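Local atomic coordinates of inositol-1,4,5-trisphosphate 5-phosphatase 1 (Schizosaccharomyces pombe, PDB entry 1I9Z), a protein that removes the 5-phosphate from soluble and lipid inositol phosphates, here as its catalytic domain, and so controls cellular phosphatidylinositol 4,5-bisphosphate levels. Residues Glu6-Glu11 and Ile327-Leu332; His22-Ile27 and Glu314-Lys319; Glu44-Pro49 and Gln297-Tyr302; Asn129-Val134 and Ala150-Tyr155; Phe247-Glu252 and Leu286-Leu291. One frame throughout, in Å; residues are numbered along the deposited sequence.

Contact 1: Glu6-Glu11 and Ile327-Leu332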
# COMPACT_ATOMS: atom_id res chain seq x y z
N GLU A 6 8.20 35.00 -1.72
CA GLU A 6 8.79 34.01 -2.62
C GLU A 6 10.29 33.91 -2.37
O GLU A 6 10.85 32.81 -2.28
CB GLU A 6 8.50 34.42 -4.06
CG GLU A 6 9.09 33.55 -5.12
CD GLU A 6 8.65 34.01 -6.49
OE1 GLU A 6 7.75 33.38 -7.09
OE2 GLU A 6 9.19 35.03 -6.97
N TYR A 7 10.95 35.07 -2.27
CA TYR A 7 12.38 35.13 -2.00
C TYR A 7 12.70 34.37 -0.72
O TYR A 7 13.61 33.53 -0.68
CB TYR A 7 12.82 36.61 -1.87
CG TYR A 7 14.14 36.81 -1.15
CD1 TYR A 7 15.35 36.75 -1.83
CD2 TYR A 7 14.17 37.00 0.24
CE1 TYR A 7 16.57 36.87 -1.16
CE2 TYR A 7 15.39 37.13 0.92
CZ TYR A 7 16.58 37.06 0.21
OH TYR A 7 17.77 37.14 0.90
N VAL A 8 11.94 34.65 0.33
CA VAL A 8 12.16 34.00 1.61
C VAL A 8 12.04 32.47 1.53
O VAL A 8 12.92 31.76 2.00
CB VAL A 8 11.20 34.57 2.71
CG1 VAL A 8 11.50 33.95 4.06
CG2 VAL A 8 11.34 36.09 2.79
N ASN A 9 10.99 31.96 0.91
CA ASN A 9 10.84 30.50 0.79
C ASN A 9 12.01 29.90 0.05
O ASN A 9 12.44 28.78 0.33
CB ASN A 9 9.55 30.13 0.04
CG ASN A 9 8.31 30.30 0.89
OD1 ASN A 9 8.27 29.80 2.01
ND2 ASN A 9 7.31 31.00 0.37
N HIS A 10 12.54 30.67 -0.90
CA HIS A 10 13.65 30.18 -1.69
C HIS A 10 14.91 30.03 -0.88
O HIS A 10 15.60 29.02 -0.96
CB HIS A 10 13.90 31.13 -2.86
CG HIS A 10 14.87 30.59 -3.86
ND1 HIS A 10 16.21 30.94 -3.87
CD2 HIS A 10 14.71 29.68 -4.85
CE1 HIS A 10 16.83 30.26 -4.82
NE2 HIS A 10 15.94 29.49 -5.43
N GLU A 11 15.20 31.05 -0.07
CA GLU A 11 16.39 31.08 0.79
C GLU A 11 16.28 30.07 1.90
O GLU A 11 17.22 29.33 2.18
CB GLU A 11 16.56 32.48 1.39
CG GLU A 11 17.06 33.51 0.41
CD GLU A 11 18.38 33.09 -0.23
OE1 GLU A 11 19.31 32.67 0.51
OE2 GLU A 11 18.48 33.18 -1.48
N ILE A 327 10.07 31.87 12.75
CA ILE A 327 10.97 32.92 13.17
C ILE A 327 11.98 33.24 12.06
O ILE A 327 12.13 34.40 11.67
CB ILE A 327 11.68 32.49 14.47
CG1 ILE A 327 10.64 32.50 15.61
CG2 ILE A 327 12.87 33.38 14.75
CD1 ILE A 327 11.06 31.75 16.88
N LEU A 328 12.66 32.22 11.53
CA LEU A 328 13.60 32.47 10.45
C LEU A 328 12.86 33.15 9.32
O LEU A 328 13.35 34.13 8.78
CB LEU A 328 14.20 31.18 9.92
CG LEU A 328 15.35 30.58 10.72
CD1 LEU A 328 15.94 29.40 9.96
CD2 LEU A 328 16.43 31.63 10.94
N PHE A 329 11.68 32.64 8.97
CA PHE A 329 10.93 33.23 7.88
C PHE A 329 10.72 34.73 8.07
O PHE A 329 11.08 35.53 7.20
CB PHE A 329 9.57 32.58 7.72
CG PHE A 329 8.78 33.11 6.55
CD1 PHE A 329 8.80 32.44 5.34
CD2 PHE A 329 8.04 34.28 6.67
CE1 PHE A 329 8.08 32.93 4.26
CE2 PHE A 329 7.32 34.78 5.60
CZ PHE A 329 7.34 34.11 4.39
N GLU A 330 10.12 35.11 9.20
CA GLU A 330 9.86 36.52 9.48
C GLU A 330 11.16 37.35 9.47
O GLU A 330 11.21 38.45 8.92
CB GLU A 330 9.13 36.67 10.82
CG GLU A 330 7.75 36.01 10.90
CD GLU A 330 6.78 36.46 9.80
OE1 GLU A 330 6.89 37.62 9.34
OE2 GLU A 330 5.90 35.65 9.41
N GLU A 331 12.22 36.82 10.06
CA GLU A 331 13.51 37.50 10.09
C GLU A 331 14.00 37.74 8.66
O GLU A 331 14.28 38.87 8.28
CB GLU A 331 14.50 36.65 10.89
CG GLU A 331 15.95 36.83 10.55
CD GLU A 331 16.82 35.88 11.35
OE1 GLU A 331 17.86 35.43 10.81
OE2 GLU A 331 16.46 35.59 12.51
N LEU A 332 14.10 36.67 7.87
CA LEU A 332 14.54 36.80 6.48
C LEU A 332 13.66 37.77 5.72
O LEU A 332 14.15 38.57 4.93
CB LEU A 332 14.48 35.44 5.77
CG LEU A 332 15.59 34.39 5.93
CD1 LEU A 332 16.79 34.79 5.07
CD2 LEU A 332 15.96 34.24 7.39
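V8 does most of the work between E6-E11 and I327-L332, helical segments whose axes come within 9.5 Å and run at 128° to each other. With CG1 anti to the backbone N (chi1 -176°), that methyl is laid over one face of the F329 ring, displaced toward the rim. V8 CG1 makes a CH-pi contact 3.7 Å from the F329 ring centroid; its nearest ring atom is F329 CD1 at 3.3 Å. The F329 ring is brought there by its own anti chi1 of -177°, which swings it across V8 at roughly a right angle. V8 CG1 also touches L332 CB at 3.7 Å, so one branch fills the angle between two side chains. N9 OD1 approaches the edge of the F329 ring, 3.9 Å from F329 CE1, and Y7 turns its ring edge to the L332 carbonyl. No hydrogen bond crosses the interface. This surface contact pairs the N-terminal helix 3-14 with the C-terminal helix 322-343; H5 and L12 of the former also meet F329, and R15, just beyond it, touches L332.

Contact 2: His22-Ile27 and Glu314-Lys319; sequences HKNVKI and EANIVK
Four backbone hydrogen bonds tie H22-I27 to E314-K319 as antiparallel strands within the six-stranded sheet of this DNase I-like fold. In the K23 and I317 pair, I317 N reaches K23 O at 2.7 Å, nearly along the C=O axis and almost straight (172°), while K23 N returns a bond to I317 O. V25 and A315 form the next hydrogen-bonded pair; V25 N lies 2.7 Å from A315 O but above the carbonyl plane. On the face carrying H22, N24, E314 and N316, the side chains are linked by weaker bonds. N24 gives a weak bond from ND2 to E314 OE2, and a water accepts from N24 ND2 while donating to E314 OE1. In turn N24 OD1 accepts a weak, 3.4 Å bond from N316 ND2, their amide planes steeply inclined. An alanine in place of N316 lacks the amide that meets N24 OD1 and the H22 ring edge, and would probably loosen this row of side chains. The face of V25, A315 and I317 is mainly apolar, with K23 at its end: V25 CG2 packs on I317 CG1, and I27 CD1 on A315 CB, with Y155 lying against V25 and I317. At the far end V318 CG1 sits over one face of the H22 imidazole, whose CD2 stands 3.0 Å from N316 OD1.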
# COMPACT_ATOMS: atom_id res chain seq x y z
N HIS A 22 15.39 14.66 9.56
CA HIS A 22 14.93 13.62 8.65
C HIS A 22 15.27 12.28 9.27
O HIS A 22 16.31 12.14 9.90
CB HIS A 22 15.58 13.76 7.28
CG HIS A 22 15.06 14.92 6.48
ND1 HIS A 22 15.38 16.23 6.78
CD2 HIS A 22 14.26 14.96 5.39
CE1 HIS A 22 14.80 17.03 5.90
NE2 HIS A 22 14.11 16.29 5.05
N LYS A 23 14.36 11.31 9.10
CA LYS A 23 14.50 9.95 9.62
C LYS A 23 13.92 8.98 8.53
O LYS A 23 13.06 9.37 7.75
CB LYS A 23 13.69 9.84 10.94
CG LYS A 23 13.55 8.44 11.52
CD LYS A 23 12.92 8.39 12.94
CE LYS A 23 12.11 7.09 13.20
NZ LYS A 23 12.86 5.78 13.12
N ASN A 24 14.43 7.75 8.44
CA ASN A 24 13.91 6.76 7.50
C ASN A 24 13.06 5.80 8.34
O ASN A 24 13.50 5.34 9.39
CB ASN A 24 15.03 5.97 6.82
CG ASN A 24 15.24 6.37 5.34
OD1 ASN A 24 14.71 7.39 4.84
ND2 ASN A 24 16.02 5.55 4.63
N VAL A 25 11.85 5.51 7.90
CA VAL A 25 10.98 4.57 8.60
C VAL A 25 10.83 3.35 7.66
O VAL A 25 10.59 3.55 6.47
CB VAL A 25 9.59 5.23 8.84
CG1 VAL A 25 8.57 4.18 9.35
CG2 VAL A 25 9.76 6.39 9.90
N LYS A 26 10.97 2.13 8.19
CA LYS A 26 10.83 0.90 7.39
C LYS A 26 9.36 0.45 7.40
O LYS A 26 8.75 0.33 8.47
CB LYS A 26 11.66 -0.24 7.99
CG LYS A 26 13.19 -0.02 7.95
CD LYS A 26 13.86 -1.04 8.90
CE LYS A 26 15.39 -1.21 8.67
NZ LYS A 26 15.73 -2.47 7.83
N ILE A 27 8.80 0.18 6.22
CA ILE A 27 7.40 -0.18 6.12
C ILE A 27 7.23 -1.49 5.37
O ILE A 27 7.81 -1.69 4.30
CB ILE A 27 6.61 0.91 5.37
CG1 ILE A 27 6.73 2.24 6.12
CG2 ILE A 27 5.13 0.44 5.24
CD1 ILE A 27 6.11 3.47 5.36
N GLU A 314 11.44 1.98 2.40
CA GLU A 314 12.05 2.87 3.38
C GLU A 314 11.34 4.15 3.06
O GLU A 314 11.22 4.49 1.88
CB GLU A 314 13.54 3.05 3.17
CG GLU A 314 14.34 1.95 3.80
CD GLU A 314 15.83 2.26 3.73
OE1 GLU A 314 16.39 2.35 2.61
OE2 GLU A 314 16.42 2.42 4.81
N ALA A 315 10.88 4.87 4.08
CA ALA A 315 10.15 6.09 3.84
C ALA A 315 10.83 7.19 4.64
O ALA A 315 10.96 7.08 5.86
CB ALA A 315 8.69 5.94 4.31
N ASN A 316 11.32 8.20 3.92
CA ASN A 316 11.98 9.32 4.54
C ASN A 316 10.91 10.21 5.13
O ASN A 316 10.00 10.65 4.43
CB ASN A 316 12.81 10.11 3.53
CG ASN A 316 13.62 11.21 4.22
OD1 ASN A 316 13.26 12.39 4.19
ND2 ASN A 316 14.70 10.81 4.90
N ILE A 317 11.06 10.48 6.41
CA ILE A 317 10.16 11.27 7.24
C ILE A 317 10.82 12.59 7.63
O ILE A 317 12.01 12.62 7.85
CB ILE A 317 9.80 10.43 8.56
CG1 ILE A 317 8.44 9.78 8.35
CG2 ILE A 317 9.82 11.26 9.89
CD1 ILE A 317 8.26 9.23 7.03
N VAL A 318 10.03 13.65 7.73
CA VAL A 318 10.58 14.94 8.15
C VAL A 318 9.84 15.48 9.35
O VAL A 318 8.62 15.46 9.38
CB VAL A 318 10.50 15.99 7.04
CG1 VAL A 318 11.22 17.29 7.46
CG2 VAL A 318 11.10 15.41 5.76
N LYS A 319 10.57 15.97 10.34
CA LYS A 319 9.95 16.58 11.48
C LYS A 319 10.42 18.05 11.45
O LYS A 319 11.62 18.33 11.57
CB LYS A 319 10.40 15.89 12.76
CG LYS A 319 9.83 16.56 14.00
CD LYS A 319 10.38 15.88 15.25
CE LYS A 319 9.90 16.52 16.57
NZ LYS A 319 10.35 15.66 17.71
O HOH W 1 16.38 4.85 1.70

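Contact 3: Glu44-Pro49 and Gln297-Tyr302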
# COMPACT_ATOMS: atom_id res chain seq x y z
N GLU A 44 4.45 -17.13 9.47
CA GLU A 44 5.84 -16.64 9.55
C GLU A 44 6.53 -16.36 8.20
O GLU A 44 7.27 -15.39 8.07
CB GLU A 44 6.70 -17.68 10.34
CG GLU A 44 5.96 -18.34 11.57
CD GLU A 44 4.67 -19.20 11.29
OE1 GLU A 44 4.57 -20.10 10.38
OE2 GLU A 44 3.71 -18.97 12.08
N ASN A 45 6.32 -17.26 7.26
CA ASN A 45 6.95 -17.17 5.92
C ASN A 45 6.47 -15.94 5.18
O ASN A 45 7.16 -15.40 4.29
CB ASN A 45 6.63 -18.44 5.11
CG ASN A 45 7.39 -19.68 5.66
OD1 ASN A 45 7.05 -20.85 5.35
ND2 ASN A 45 8.44 -19.41 6.48
N TRP A 46 5.29 -15.47 5.56
CA TRP A 46 4.74 -14.30 4.89
C TRP A 46 5.15 -12.95 5.50
O TRP A 46 5.60 -12.02 4.83
CB TRP A 46 3.20 -14.48 4.82
CG TRP A 46 2.43 -13.27 4.25
CD1 TRP A 46 2.78 -12.48 3.18
CD2 TRP A 46 1.17 -12.79 4.70
NE1 TRP A 46 1.78 -11.55 2.92
CE2 TRP A 46 0.77 -11.72 3.84
CE3 TRP A 46 0.30 -13.17 5.76
CZ2 TRP A 46 -0.42 -11.03 4.00
CZ3 TRP A 46 -0.87 -12.52 5.94
CH2 TRP A 46 -1.26 -11.45 5.06
N LEU A 47 4.99 -12.85 6.82
CA LEU A 47 5.29 -11.62 7.51
C LEU A 47 6.75 -11.43 7.94
O LEU A 47 7.17 -10.28 8.16
CB LEU A 47 4.35 -11.49 8.73
CG LEU A 47 3.03 -10.67 8.58
CD1 LEU A 47 2.56 -10.45 7.12
CD2 LEU A 47 1.91 -11.25 9.45
N PHE A 48 7.53 -12.52 8.06
CA PHE A 48 8.97 -12.37 8.43
C PHE A 48 9.75 -13.17 7.37
O PHE A 48 10.51 -14.10 7.69
CB PHE A 48 9.18 -12.97 9.82
CG PHE A 48 8.22 -12.43 10.83
CD1 PHE A 48 7.47 -13.28 11.62
CD2 PHE A 48 8.14 -11.05 11.03
CE1 PHE A 48 6.63 -12.74 12.65
CE2 PHE A 48 7.33 -10.50 12.02
CZ PHE A 48 6.57 -11.36 12.83
N PRO A 49 9.55 -12.83 6.10
CA PRO A 49 10.20 -13.53 5.00
C PRO A 49 11.67 -13.36 4.84
O PRO A 49 12.34 -14.26 4.30
CB PRO A 49 9.48 -12.98 3.78
CG PRO A 49 9.42 -11.48 4.18
CD PRO A 49 8.89 -11.59 5.62
N GLN A 297 7.66 -9.67 -3.35
CA GLN A 297 7.65 -11.12 -3.59
C GLN A 297 6.34 -11.78 -3.18
O GLN A 297 5.57 -11.20 -2.38
CB GLN A 297 8.70 -11.79 -2.67
CG GLN A 297 10.17 -11.75 -3.14
CD GLN A 297 10.35 -12.22 -4.59
OE1 GLN A 297 9.75 -13.23 -5.05
NE2 GLN A 297 11.15 -11.46 -5.33
N SER A 298 6.14 -13.01 -3.68
CA SER A 298 5.05 -13.87 -3.25
C SER A 298 5.72 -14.86 -2.26
O SER A 298 6.94 -15.01 -2.23
CB SER A 298 4.37 -14.59 -4.40
OG SER A 298 5.18 -15.59 -4.98
N VAL A 299 4.90 -15.47 -1.41
CA VAL A 299 5.41 -16.37 -0.39
C VAL A 299 4.65 -17.66 -0.46
O VAL A 299 3.47 -17.69 -0.70
CB VAL A 299 5.22 -15.70 1.02
CG1 VAL A 299 5.41 -16.73 2.14
CG2 VAL A 299 6.21 -14.51 1.12
N PRO A 300 5.32 -18.77 -0.19
CA PRO A 300 4.64 -20.06 -0.25
C PRO A 300 3.74 -20.41 0.95
O PRO A 300 4.17 -21.15 1.85
CB PRO A 300 5.80 -21.08 -0.44
CG PRO A 300 7.07 -20.24 -0.53
CD PRO A 300 6.75 -18.92 0.12
N LEU A 301 2.54 -19.83 1.01
CA LEU A 301 1.51 -20.24 2.00
C LEU A 301 0.42 -20.87 1.14
O LEU A 301 0.12 -20.36 0.05
CB LEU A 301 0.89 -19.10 2.79
CG LEU A 301 1.76 -18.47 3.89
CD1 LEU A 301 0.86 -17.58 4.75
CD2 LEU A 301 2.40 -19.62 4.77
N TYR A 302 -0.20 -21.94 1.63
CA TYR A 302 -1.10 -22.75 0.81
C TYR A 302 -2.55 -22.84 1.27
O TYR A 302 -3.31 -23.73 0.81
CB TYR A 302 -0.47 -24.19 0.78
CG TYR A 302 0.88 -24.27 0.08
CD1 TYR A 302 2.09 -23.97 0.76
CD2 TYR A 302 0.94 -24.66 -1.25
CE1 TYR A 302 3.37 -24.07 0.09
CE2 TYR A 302 2.15 -24.75 -1.94
CZ TYR A 302 3.37 -24.45 -1.25
OH TYR A 302 4.56 -24.56 -1.90
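V299 holds CG1 anti to its backbone N (chi1 166°) and L301 turns CG anti to its carbonyl carbon (chi1 -74°), and both side chains thereby reach the short helix 44-47. The contact joins that helix to the loop following edge strand 292-298 of the six-stranded sheet. V299 CG1 is closest to backbone, N45 O at 3.1 Å, and also touches N45 CB at 3.6 Å. W46 has CG anti to the backbone N (chi1 175°), which carries the indole away while CB stays at the interface: W46 CB is 3.9 Å from L301 CD1 and 4.1 Å from V299 CG1. V299 CG2 lies near the indole edge and, about as loosely, P49 CB. P300 centres an inverse gamma turn, L301 N bonding to V299 O at 2.9 Å. W46 NE1 donates to I309 O, while Y32 meets the ring edge-to-face. With no hydrogen bond across, the segments adhere by van der Waals packing, mostly apolar, and the polar anchoring of W46 comes from strand 309-320.

Contact 4: Asn129-Val134 and Ala150-Tyr155; sequences NVEGTV and AIRFDY
R152 starts from the crowded chi1 position (66°), with CG between the backbone N and the carbonyl carbon, and bends again at chi2 and chi3, curling toward strand 127-136. Beyond CB, R152 CG lies beside E131 CB at 4.1 Å; R152 CD rests 3.5 Å from N129 O. NE bonds H199. At the tip R152 NH2 donates to N129 O at 2.9 Å, the oxygen lying in the guanidinium plane, and NH1 and NH2 grip D154 end-on, one to each oxygen, as a salt bridge. D154 OD2 also accepts from N129 ND2 at 2.9 Å through its anti lone pair. An alanine in place of R152 drops the guanidinium, and D154 and the N129 end of the pairing would probably be less firmly held. E131, alongside, is salt-bridged to R194. Backbone pairs E131-R152 and T133-A150 each exchange two hydrogen bonds, while V130 CG1 touches I151 CG2 alongside at 4.0 Å. This beta hairpin, strands 127-136 and 147-155, borders the five-stranded sheet of the DNase I-like fold.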
# COMPACT_ATOMS: atom_id res chain seq x y z
N ASN A 129 -3.31 12.35 13.32
CA ASN A 129 -4.35 12.53 12.30
C ASN A 129 -4.68 11.25 11.51
O ASN A 129 -4.85 11.26 10.25
CB ASN A 129 -3.91 13.64 11.33
CG ASN A 129 -3.43 14.90 12.08
OD1 ASN A 129 -4.13 15.36 12.98
ND2 ASN A 129 -2.24 15.43 11.73
N VAL A 130 -4.82 10.14 12.24
CA VAL A 130 -5.17 8.90 11.62
C VAL A 130 -6.65 8.96 11.19
O VAL A 130 -7.54 9.26 12.02
CB VAL A 130 -5.01 7.71 12.59
CG1 VAL A 130 -5.39 6.45 11.89
CG2 VAL A 130 -3.56 7.62 13.15
N GLU A 131 -6.92 8.66 9.91
CA GLU A 131 -8.27 8.67 9.38
C GLU A 131 -8.50 7.45 8.54
O GLU A 131 -7.54 6.89 7.97
CB GLU A 131 -8.54 9.93 8.54
CG GLU A 131 -8.31 11.20 9.41
CD GLU A 131 -8.40 12.52 8.63
OE1 GLU A 131 -8.62 12.50 7.42
OE2 GLU A 131 -8.20 13.58 9.23
N GLY A 132 -9.75 7.00 8.47
CA GLY A 132 -10.00 5.84 7.63
C GLY A 132 -11.28 6.00 6.86
O GLY A 132 -12.17 6.78 7.27
N THR A 133 -11.39 5.27 5.74
CA THR A 133 -12.64 5.29 4.99
C THR A 133 -12.72 4.07 4.07
O THR A 133 -11.79 3.23 4.01
CB THR A 133 -12.78 6.61 4.19
OG1 THR A 133 -14.13 6.73 3.69
CG2 THR A 133 -11.79 6.64 3.02
N VAL A 134 -13.85 3.89 3.40
CA VAL A 134 -13.97 2.74 2.50
C VAL A 134 -14.74 3.24 1.28
O VAL A 134 -15.40 4.29 1.36
CB VAL A 134 -14.84 1.59 3.13
CG1 VAL A 134 -14.16 1.11 4.41
CG2 VAL A 134 -16.33 2.06 3.35
N ALA A 150 -9.23 2.20 3.13
CA ALA A 150 -8.07 3.06 3.24
C ALA A 150 -7.86 3.70 4.64
O ALA A 150 -8.83 4.04 5.35
CB ALA A 150 -8.15 4.20 2.12
N ILE A 151 -6.59 3.77 5.04
CA ILE A 151 -6.21 4.45 6.28
C ILE A 151 -4.99 5.35 5.95
O ILE A 151 -4.05 4.92 5.29
CB ILE A 151 -5.83 3.41 7.35
CG1 ILE A 151 -7.12 2.61 7.72
CG2 ILE A 151 -5.26 4.16 8.57
CD1 ILE A 151 -6.78 1.22 8.49
N ARG A 152 -5.03 6.60 6.43
CA ARG A 152 -3.95 7.54 6.22
C ARG A 152 -3.56 8.11 7.59
O ARG A 152 -4.29 7.97 8.60
CB ARG A 152 -4.40 8.66 5.26
CG ARG A 152 -5.56 9.64 5.79
CD ARG A 152 -5.08 10.72 6.79
NE ARG A 152 -4.04 11.57 6.18
CZ ARG A 152 -3.16 12.33 6.84
NH1 ARG A 152 -2.24 13.01 6.13
NH2 ARG A 152 -3.19 12.45 8.18
N PHE A 153 -2.37 8.70 7.64
CA PHE A 153 -1.90 9.28 8.89
C PHE A 153 -0.65 10.12 8.60
O PHE A 153 -0.02 10.01 7.51
CB PHE A 153 -1.60 8.17 9.94
CG PHE A 153 -0.55 7.15 9.54
CD1 PHE A 153 0.79 7.39 9.76
CD2 PHE A 153 -0.92 5.95 8.91
CE1 PHE A 153 1.78 6.46 9.37
CE2 PHE A 153 0.03 5.00 8.51
CZ PHE A 153 1.39 5.24 8.73
N ASP A 154 -0.29 10.96 9.56
CA ASP A 154 0.93 11.73 9.36
C ASP A 154 1.92 11.08 10.30
O ASP A 154 1.54 10.64 11.40
CB ASP A 154 0.72 13.20 9.75
CG ASP A 154 -0.19 13.87 8.84
OD1 ASP A 154 0.10 13.83 7.63
OD2 ASP A 154 -1.22 14.41 9.26
N TYR A 155 3.16 10.94 9.83
CA TYR A 155 4.27 10.43 10.65
C TYR A 155 5.16 11.70 10.72
O TYR A 155 5.82 12.11 9.74
CB TYR A 155 4.96 9.23 10.01
CG TYR A 155 5.94 8.58 10.96
CD1 TYR A 155 5.72 7.29 11.43
CD2 TYR A 155 7.09 9.26 11.39
CE1 TYR A 155 6.60 6.67 12.28
CE2 TYR A 155 8.01 8.64 12.27
CZ TYR A 155 7.75 7.36 12.71
OH TYR A 155 8.58 6.72 13.58

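Contact 5: Phe247-Glu252 and Leu286-Leu291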
# COMPACT_ATOMS: atom_id res chain seq x y z
N PHE A 247 -4.10 4.02 -12.29
CA PHE A 247 -2.95 4.25 -11.41
C PHE A 247 -1.84 5.14 -12.00
O PHE A 247 -0.66 4.79 -11.98
CB PHE A 247 -2.28 2.91 -10.96
CG PHE A 247 -3.27 1.93 -10.31
CD1 PHE A 247 -3.87 0.95 -11.05
CD2 PHE A 247 -3.58 2.06 -8.96
CE1 PHE A 247 -4.79 0.06 -10.49
CE2 PHE A 247 -4.51 1.16 -8.39
CZ PHE A 247 -5.09 0.17 -9.16
N PRO A 248 -2.21 6.32 -12.51
CA PRO A 248 -1.17 7.20 -13.05
C PRO A 248 -0.21 7.62 -11.93
O PRO A 248 -0.58 7.84 -10.75
CB PRO A 248 -1.97 8.40 -13.64
CG PRO A 248 -3.26 8.44 -12.79
CD PRO A 248 -3.57 6.89 -12.63
N PHE A 249 1.04 7.76 -12.30
CA PHE A 249 2.10 8.12 -11.39
C PHE A 249 2.41 7.06 -10.34
O PHE A 249 3.17 7.33 -9.44
CB PHE A 249 1.83 9.49 -10.73
CG PHE A 249 1.65 10.61 -11.74
CD1 PHE A 249 0.38 11.13 -11.99
CD2 PHE A 249 2.74 11.09 -12.48
CE1 PHE A 249 0.20 12.11 -12.97
CE2 PHE A 249 2.55 12.08 -13.46
CZ PHE A 249 1.29 12.58 -13.70
N PHE A 250 1.78 5.87 -10.43
CA PHE A 250 2.14 4.79 -9.54
C PHE A 250 3.19 3.91 -10.21
O PHE A 250 3.18 3.72 -11.44
CB PHE A 250 0.96 3.85 -9.22
CG PHE A 250 0.05 4.38 -8.16
CD1 PHE A 250 -0.93 5.34 -8.51
CD2 PHE A 250 0.21 3.97 -6.81
CE1 PHE A 250 -1.76 5.89 -7.52
CE2 PHE A 250 -0.62 4.49 -5.79
CZ PHE A 250 -1.60 5.44 -6.14
N SER A 251 4.08 3.34 -9.41
CA SER A 251 5.09 2.45 -9.93
C SER A 251 4.93 1.08 -9.33
O SER A 251 4.29 0.94 -8.27
CB SER A 251 6.50 2.97 -9.58
OG SER A 251 6.72 4.23 -10.25
N GLU A 252 5.45 0.07 -10.04
CA GLU A 252 5.46 -1.30 -9.54
C GLU A 252 6.88 -1.78 -9.75
O GLU A 252 7.48 -1.45 -10.80
CB GLU A 252 4.50 -2.19 -10.32
CG GLU A 252 4.40 -3.60 -9.73
CD GLU A 252 3.45 -4.49 -10.48
OE1 GLU A 252 3.37 -4.39 -11.74
OE2 GLU A 252 2.82 -5.36 -9.84
N LEU A 286 1.40 -1.35 -5.54
CA LEU A 286 1.86 -0.19 -6.33
C LEU A 286 2.09 1.00 -5.38
O LEU A 286 1.41 1.08 -4.34
CB LEU A 286 0.76 0.25 -7.32
CG LEU A 286 0.24 -0.89 -8.21
CD1 LEU A 286 -0.91 -0.27 -9.05
CD2 LEU A 286 1.35 -1.52 -9.10
N TYR A 287 3.03 1.92 -5.71
CA TYR A 287 3.26 3.02 -4.79
C TYR A 287 3.41 4.31 -5.57
O TYR A 287 3.78 4.31 -6.78
CB TYR A 287 4.51 2.79 -3.91
CG TYR A 287 5.83 2.82 -4.70
CD1 TYR A 287 6.57 4.00 -4.84
CD2 TYR A 287 6.31 1.67 -5.30
CE1 TYR A 287 7.77 4.03 -5.58
CE2 TYR A 287 7.51 1.68 -6.05
CZ TYR A 287 8.22 2.89 -6.18
OH TYR A 287 9.37 2.91 -6.94
N ARG A 288 3.10 5.39 -4.89
CA ARG A 288 3.17 6.68 -5.54
C ARG A 288 3.88 7.59 -4.56
O ARG A 288 3.59 7.58 -3.35
CB ARG A 288 1.78 7.17 -5.88
CG ARG A 288 1.88 8.47 -6.64
CD ARG A 288 0.70 9.37 -6.50
NE ARG A 288 -0.19 9.29 -7.64
CZ ARG A 288 -0.86 10.32 -8.17
NH1 ARG A 288 -0.76 11.56 -7.69
NH2 ARG A 288 -1.69 10.08 -9.18
N GLY A 289 4.83 8.38 -5.06
CA GLY A 289 5.59 9.25 -4.18
C GLY A 289 6.99 8.68 -4.01
O GLY A 289 7.27 7.52 -4.46
N GLU A 290 7.84 9.44 -3.33
CA GLU A 290 9.24 9.06 -3.17
C GLU A 290 9.67 8.01 -2.16
O GLU A 290 10.68 8.18 -1.50
CB GLU A 290 10.14 10.33 -2.99
CG GLU A 290 9.99 11.39 -4.09
CD GLU A 290 9.98 10.82 -5.53
OE1 GLU A 290 10.87 10.01 -5.91
OE2 GLU A 290 9.07 11.22 -6.31
N LEU A 291 8.95 6.90 -2.11
CA LEU A 291 9.34 5.80 -1.25
C LEU A 291 10.55 5.15 -1.88
O LEU A 291 10.72 5.25 -3.09
CB LEU A 291 8.22 4.74 -1.18
CG LEU A 291 7.01 5.16 -0.35
CD1 LEU A 291 5.88 4.08 -0.43
CD2 LEU A 291 7.51 5.34 1.10
O HOH W 2 5.49 8.39 -7.77
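S251 and Y287 form a single antiparallel bridge, S251 N to Y287 O at 2.8 Å and Y287 N to S251 O at 3.0 Å. Beside it R288 CB sits over the centre of the F250 ring, 3.6 Å from F250 CE2, while F247 CD2 lies over the opposite face. Further along, R288 extends with CG anti to the backbone N and bends at chi3 (-100°), so that NH2 reaches P248 O at 3.0 Å from above the carbonyl plane; F249 CB lies against one guanidinium face. L286 splits its methyls: CD1 over the F247 ring, 3.5 Å from F247 CG, and CD2 against E252 CB at 3.4 Å. S251 CB covers a face of the Y287 ring. Behind this first shell a type II turn, F247 to F250, sets the phenylalanines, and a water bridges F249 O to G289 N. E252 is held by R284 and Y296. F247-E252 thus lies along strand 283-288, at the edge of the five-stranded sheet; the strand's other side pairs with strand 201-205, and F247 reaches W204, F208 and helix 236-242.

Overall arrangement
Contact 1 stands apart at the surface, its centre about 36 Å from the chain's centre, where the terminal helices pack through apolar side chains without a hydrogen bond. Contact 3 is equally free of crossing bonds but buried, at the opposite side of that centre. Contacts 2, 4 and 5 are partly buried; 2 and 4 pair strands, while 5 has a single bridge from a loop. Contacts 2 and 3 both reach the six-stranded sheet, through neighbouring strands 309-320 and 292-298, whereas contacts 4 and 5 lie at the two outer strands of the five-stranded one. The sheets meet where Y155 of contact 4 packs on V25 and I317 of contact 2; loop residue L291 of contact 5 adds packing on A315. Charge matters most in contact 4; rings, in contact 5.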